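Local coordinates for gifsy-2 prophage ATP-binding sugar transporter-like protein (Salmonella typhimurium LT2, PDB 2PP6) that has no firmly established role but may bind ATP, and belongs to a prophage-encoded barrel family named after sugar transporters, at residues M25-E38 against R65-F77. Residues are numbered along the deposited sequence; the frame is centred on the assembly and turned at random.
Sequences MKVNINGTDCIVVE and RRGDRVVLRGSEF
Asn28 and Val71 form an antiparallel hydrogen-bonded pair between strands 25-29 and 69-72: Asn28 N reaches Val71 O at 3.3 Å, and Val71 N returns to Asn28 O at 2.8 Å, both donors lying in the carbonyl planes. A third backbone bond, Asn30 N to Arg69 O (3.0 Å, 171° at the hydrogen), extends the ladder into the type I' turn 29-32. Water mediates at both ends: one molecule donates to Lys26 O and accepts from Arg73 N, while another donates to Asn28 OD1 and Arg69 O. The Asn28 amide is also held from its own hairpin, ND2 giving a hydrogen to Asp33 OD1 from above the carboxylate plane.

On the inner face, Ile29 and Val70 lie side by side, CG1 to CG2 at 3.9 Å. Val27 sets its CG2 against Leu72 CB, and the selenomethionine Met25 crosses Leu72 at about a right angle, the bend about its CG-SE bond (chi3 -66°) laying SE and CE against Leu72 CD1.

Polar side chains meet beyond the ladder. The extended Arg73 carries NH1 to Glu38 OE2 in a 2.8 Å salt bridge, guanidinium and carboxylate planes 76° apart, with Met25 SE over one guanidinium face. At the other end the Asn30 amide stacks on the Asp68 carboxylate, whose OD2 accepts a hydrogen bond from Arg65 N.

The pairing joins the first and last strands in the sheet order, closing the six-stranded barrel; inside, Ile29 meets Val57 of strand 53-57 and Leu91 of strand 88-95, and Val70 touches Leu93.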
loop_
_atom_site.group_PDB
_atom_site.type_symbol
_atom_site.label_atom_id
_atom_site.label_comp_id
_atom_site.label_asym_id
_atom_site.label_seq_id
_atom_site.Cartn_x
_atom_site.Cartn_y
_atom_site.Cartn_z
HETATM N N MSE A 25 22.966 0.368 -0.990
HETATM C CA MSE A 25 24.407 0.149 -1.020
HETATM C C MSE A 25 24.954 0.700 0.278
HETATM O O MSE A 25 24.368 1.618 0.860
HETATM C CB MSE A 25 25.074 0.928 -2.130
HETATM C CG MSE A 25 24.814 0.438 -3.507
HETATM SE SE MSE A 25 25.965 1.450 -4.654
HETATM C CE MSE A 25 25.165 3.186 -4.406
ATOM N N LYS A 26 26.079 0.149 0.725
ATOM C CA LYS A 26 26.725 0.606 1.950
ATOM C C LYS A 26 27.719 1.655 1.485
ATOM O O LYS A 26 28.555 1.412 0.613
ATOM C CB LYS A 26 27.416 -0.562 2.638
ATOM C CG LYS A 26 28.336 -0.190 3.781
ATOM C CD LYS A 26 27.578 0.165 5.023
ATOM C CE LYS A 26 28.070 -0.690 6.173
ATOM N NZ LYS A 26 29.544 -0.593 6.321
ATOM N N VAL A 27 27.630 2.832 2.060
ATOM C CA VAL A 27 28.471 3.906 1.586
ATOM C C VAL A 27 28.918 4.806 2.726
ATOM O O VAL A 27 28.237 4.908 3.743
ATOM C CB VAL A 27 27.665 4.694 0.516
ATOM C CG1 VAL A 27 27.381 6.119 0.973
ATOM C CG2 VAL A 27 28.365 4.630 -0.795
ATOM N N ASN A 28 30.061 5.458 2.562
ATOM C CA ASN A 28 30.558 6.329 3.607
ATOM C C ASN A 28 30.414 7.783 3.195
ATOM O O ASN A 28 30.938 8.189 2.158
ATOM C CB ASN A 28 32.022 6.004 3.916
ATOM C CG ASN A 28 32.528 6.714 5.160
ATOM O OD1 ASN A 28 32.739 7.933 5.159
ATOM N ND2 ASN A 28 32.720 5.952 6.240
ATOM N N ILE A 29 29.689 8.552 4.010
ATOM C CA ILE A 29 29.459 9.975 3.772
ATOM C C ILE A 29 30.024 10.773 4.931
ATOM O O ILE A 29 29.602 10.623 6.063
ATOM C CB ILE A 29 27.969 10.297 3.650
ATOM C CG1 ILE A 29 27.401 9.649 2.377
ATOM C CG2 ILE A 29 27.770 11.801 3.653
ATOM C CD1 ILE A 29 25.950 10.016 2.070
ATOM N N ASN A 30 30.985 11.630 4.630
ATOM C CA ASN A 30 31.644 12.435 5.639
ATOM C C ASN A 30 31.998 11.664 6.911
ATOM O O ASN A 30 31.749 12.119 8.018
ATOM C CB ASN A 30 30.804 13.652 5.992
ATOM C CG ASN A 30 31.624 14.716 6.657
ATOM O OD1 ASN A 30 32.743 14.991 6.226
ATOM N ND2 ASN A 30 31.088 15.323 7.704
ATOM N N GLY A 31 32.581 10.486 6.748
ATOM C CA GLY A 31 32.986 9.714 7.909
ATOM C C GLY A 31 31.960 8.785 8.519
ATOM O O GLY A 31 32.302 8.040 9.430
ATOM N N THR A 32 30.717 8.821 8.040
ATOM C CA THR A 32 29.672 7.957 8.574
ATOM C C THR A 32 29.169 6.962 7.529
ATOM O O THR A 32 28.851 7.334 6.398
ATOM C CB THR A 32 28.446 8.768 9.051
ATOM O OG1 THR A 32 28.861 9.869 9.865
ATOM C CG2 THR A 32 27.527 7.890 9.862
ATOM N N ASP A 33 29.090 5.697 7.919
ATOM C CA ASP A 33 28.602 4.675 7.014
ATOM C C ASP A 33 27.081 4.714 6.977
ATOM O O ASP A 33 26.441 4.935 7.997
ATOM C CB ASP A 33 29.099 3.311 7.458
ATOM C CG ASP A 33 30.607 3.200 7.378
ATOM O OD1 ASP A 33 31.184 3.656 6.356
ATOM O OD2 ASP A 33 31.212 2.654 8.329
ATOM N N CYS A 34 26.506 4.523 5.799
ATOM C CA CYS A 34 25.054 4.558 5.650
ATOM C C CYS A 34 24.570 3.912 4.349
ATOM O O CYS A 34 25.366 3.578 3.476
ATOM C CB CYS A 34 24.569 6.002 5.706
ATOM S SG CYS A 34 25.331 7.037 4.465
ATOM N N ILE A 35 23.260 3.747 4.219
ATOM C CA ILE A 35 22.712 3.107 3.033
ATOM C C ILE A 35 22.153 4.094 2.023
ATOM O O ILE A 35 21.418 5.041 2.343
ATOM C CB ILE A 35 21.623 2.033 3.405
ATOM C CG1 ILE A 35 22.289 0.710 3.789
ATOM C CG2 ILE A 35 20.740 1.719 2.194
ATOM C CD1 ILE A 35 23.324 0.800 4.840
ATOM N N VAL A 36 22.486 3.852 0.774
ATOM C CA VAL A 36 22.043 4.755 -0.253
ATOM C C VAL A 36 21.505 3.923 -1.414
ATOM O O VAL A 36 21.855 2.758 -1.562
ATOM C CB VAL A 36 23.264 5.645 -0.644
ATOM C CG1 VAL A 36 23.778 5.288 -2.026
ATOM C CG2 VAL A 36 22.905 7.107 -0.489
ATOM N N VAL A 37 20.625 4.486 -2.222
ATOM C CA VAL A 37 20.120 3.726 -3.357
ATOM C C VAL A 37 20.290 4.568 -4.611
ATOM O O VAL A 37 19.914 5.745 -4.629
ATOM C CB VAL A 37 18.629 3.325 -3.168
ATOM C CG1 VAL A 37 18.093 2.682 -4.432
ATOM C CG2 VAL A 37 18.499 2.341 -1.997
ATOM N N GLU A 38 20.886 3.973 -5.644
ATOM C CA GLU A 38 21.104 4.666 -6.906
ATOM C C GLU A 38 19.775 5.111 -7.497
ATOM O O GLU A 38 18.786 4.374 -7.451
ATOM C CB GLU A 38 21.854 3.765 -7.881
ATOM C CG GLU A 38 23.221 3.382 -7.344
ATOM C CD GLU A 38 24.289 3.270 -8.426
ATOM O OE1 GLU A 38 24.495 4.256 -9.177
ATOM O OE2 GLU A 38 24.930 2.198 -8.517
ATOM N N ARG A 65 25.911 16.942 3.280
ATOM C CA ARG A 65 26.105 18.355 2.952
ATOM C C ARG A 65 26.910 18.594 1.697
ATOM O O ARG A 65 27.713 17.750 1.299
ATOM C CB ARG A 65 26.803 19.065 4.098
ATOM C CG ARG A 65 25.836 19.599 5.105
ATOM C CD ARG A 65 26.317 19.371 6.494
ATOM N NE ARG A 65 25.288 19.760 7.450
ATOM C CZ ARG A 65 25.139 19.213 8.653
ATOM N NH1 ARG A 65 25.957 18.244 9.052
ATOM N NH2 ARG A 65 24.170 19.637 9.458
ATOM N N ARG A 66 26.682 19.738 1.057
ATOM C CA ARG A 66 27.456 20.073 -0.126
ATOM C C ARG A 66 28.890 20.176 0.400
ATOM O O ARG A 66 29.127 20.810 1.425
ATOM C CB ARG A 66 26.981 21.403 -0.708
ATOM C CG ARG A 66 25.660 21.316 -1.446
ATOM C CD ARG A 66 24.709 22.405 -1.006
ATOM N NE ARG A 66 25.213 23.739 -1.305
ATOM C CZ ARG A 66 25.013 24.798 -0.527
ATOM N NH1 ARG A 66 24.320 24.675 0.602
ATOM N NH2 ARG A 66 25.493 25.984 -0.881
ATOM N N GLY A 67 29.835 19.526 -0.271
ATOM C CA GLY A 67 31.210 19.565 0.194
ATOM C C GLY A 67 31.682 18.184 0.617
ATOM O O GLY A 67 32.774 17.750 0.221
ATOM N N ASP A 68 30.849 17.502 1.418
ATOM C CA ASP A 68 31.108 16.140 1.915
ATOM C C ASP A 68 31.721 15.222 0.883
ATOM O O ASP A 68 31.331 15.228 -0.287
ATOM C CB ASP A 68 29.813 15.460 2.366
ATOM C CG ASP A 68 29.271 16.012 3.661
ATOM O OD1 ASP A 68 29.929 16.884 4.262
ATOM O OD2 ASP A 68 28.184 15.561 4.080
ATOM N N ARG A 69 32.685 14.427 1.332
ATOM C CA ARG A 69 33.305 13.460 0.453
ATOM C C ARG A 69 32.503 12.195 0.701
ATOM O O ARG A 69 32.135 11.884 1.842
ATOM C CB ARG A 69 34.784 13.247 0.783
ATOM C CG ARG A 69 35.118 12.870 2.215
ATOM C CD ARG A 69 36.632 12.673 2.329
ATOM N NE ARG A 69 37.153 12.873 3.684
ATOM C CZ ARG A 69 38.449 12.992 3.977
ATOM N NH1 ARG A 69 39.363 12.930 3.012
ATOM N NH2 ARG A 69 38.833 13.180 5.237
ATOM N N VAL A 70 32.211 11.482 -0.377
ATOM C CA VAL A 70 31.424 10.272 -0.304
ATOM C C VAL A 70 32.187 9.132 -0.929
ATOM O O VAL A 70 32.523 9.207 -2.102
ATOM C CB VAL A 70 30.119 10.441 -1.092
ATOM C CG1 VAL A 70 29.356 9.123 -1.125
ATOM C CG2 VAL A 70 29.294 11.555 -0.484
ATOM N N VAL A 71 32.474 8.076 -0.171
ATOM C CA VAL A 71 33.167 6.943 -0.769
ATOM C C VAL A 71 32.118 5.952 -1.226
ATOM O O VAL A 71 31.383 5.387 -0.415
ATOM C CB VAL A 71 34.095 6.233 0.208
ATOM C CG1 VAL A 71 34.754 5.057 -0.497
ATOM C CG2 VAL A 71 35.135 7.207 0.740
ATOM N N LEU A 72 32.046 5.734 -2.528
ATOM C CA LEU A 72 31.054 4.827 -3.082
ATOM C C LEU A 72 31.692 3.865 -4.063
ATOM O O LEU A 72 32.349 4.273 -5.013
ATOM C CB LEU A 72 29.948 5.646 -3.763
ATOM C CG LEU A 72 29.060 4.997 -4.818
ATOM C CD1 LEU A 72 28.511 3.688 -4.304
ATOM C CD2 LEU A 72 27.932 5.940 -5.152
ATOM N N ARG A 73 31.495 2.581 -3.818
ATOM C CA ARG A 73 32.062 1.551 -4.660
ATOM C C ARG A 73 33.574 1.678 -4.874
ATOM O O ARG A 73 34.101 1.323 -5.922
ATOM C CB ARG A 73 31.313 1.508 -5.982
ATOM C CG ARG A 73 30.248 0.452 -5.957
ATOM C CD ARG A 73 29.287 0.547 -7.113
ATOM N NE ARG A 73 28.376 -0.594 -7.083
ATOM C CZ ARG A 73 27.290 -0.704 -7.837
ATOM N NH1 ARG A 73 26.978 0.269 -8.685
ATOM N NH2 ARG A 73 26.525 -1.787 -7.748
ATOM N N GLY A 74 34.271 2.176 -3.862
ATOM C CA GLY A 74 35.707 2.301 -3.956
ATOM C C GLY A 74 36.200 3.624 -4.486
ATOM O O GLY A 74 37.400 3.874 -4.477
ATOM N N SER A 75 35.295 4.482 -4.941
ATOM C CA SER A 75 35.710 5.774 -5.483
ATOM C C SER A 75 35.237 6.923 -4.618
ATOM O O SER A 75 34.235 6.810 -3.913
ATOM C CB SER A 75 35.176 5.941 -6.902
ATOM O OG SER A 75 35.116 4.685 -7.558
ATOM N N GLU A 76 35.962 8.031 -4.675
ATOM C CA GLU A 76 35.617 9.196 -3.877
ATOM C C GLU A 76 34.829 10.202 -4.704
ATOM O O GLU A 76 35.127 10.433 -5.864
ATOM C CB GLU A 76 36.889 9.840 -3.309
ATOM C CG GLU A 76 36.629 10.769 -2.127
ATOM C CD GLU A 76 37.852 10.971 -1.240
ATOM O OE1 GLU A 76 38.865 11.511 -1.735
ATOM O OE2 GLU A 76 37.795 10.587 -0.046
ATOM N N PHE A 77 33.806 10.783 -4.098
ATOM C CA PHE A 77 32.968 11.753 -4.773
ATOM C C PHE A 77 32.772 12.954 -3.875
ATOM O O PHE A 77 33.165 12.953 -2.717
ATOM C CB PHE A 77 31.579 11.175 -5.084
ATOM C CG PHE A 77 31.587 9.992 -6.011
ATOM C CD1 PHE A 77 31.850 8.707 -5.531
ATOM C CD2 PHE A 77 31.262 10.149 -7.355
ATOM C CE1 PHE A 77 31.780 7.589 -6.376
ATOM C CE2 PHE A 77 31.188 9.035 -8.218
ATOM C CZ PHE A 77 31.446 7.754 -7.724
HETATM O O HOH W 1 29.645 1.053 -1.840
HETATM O O HOH W 2 33.471 10.197 3.609
#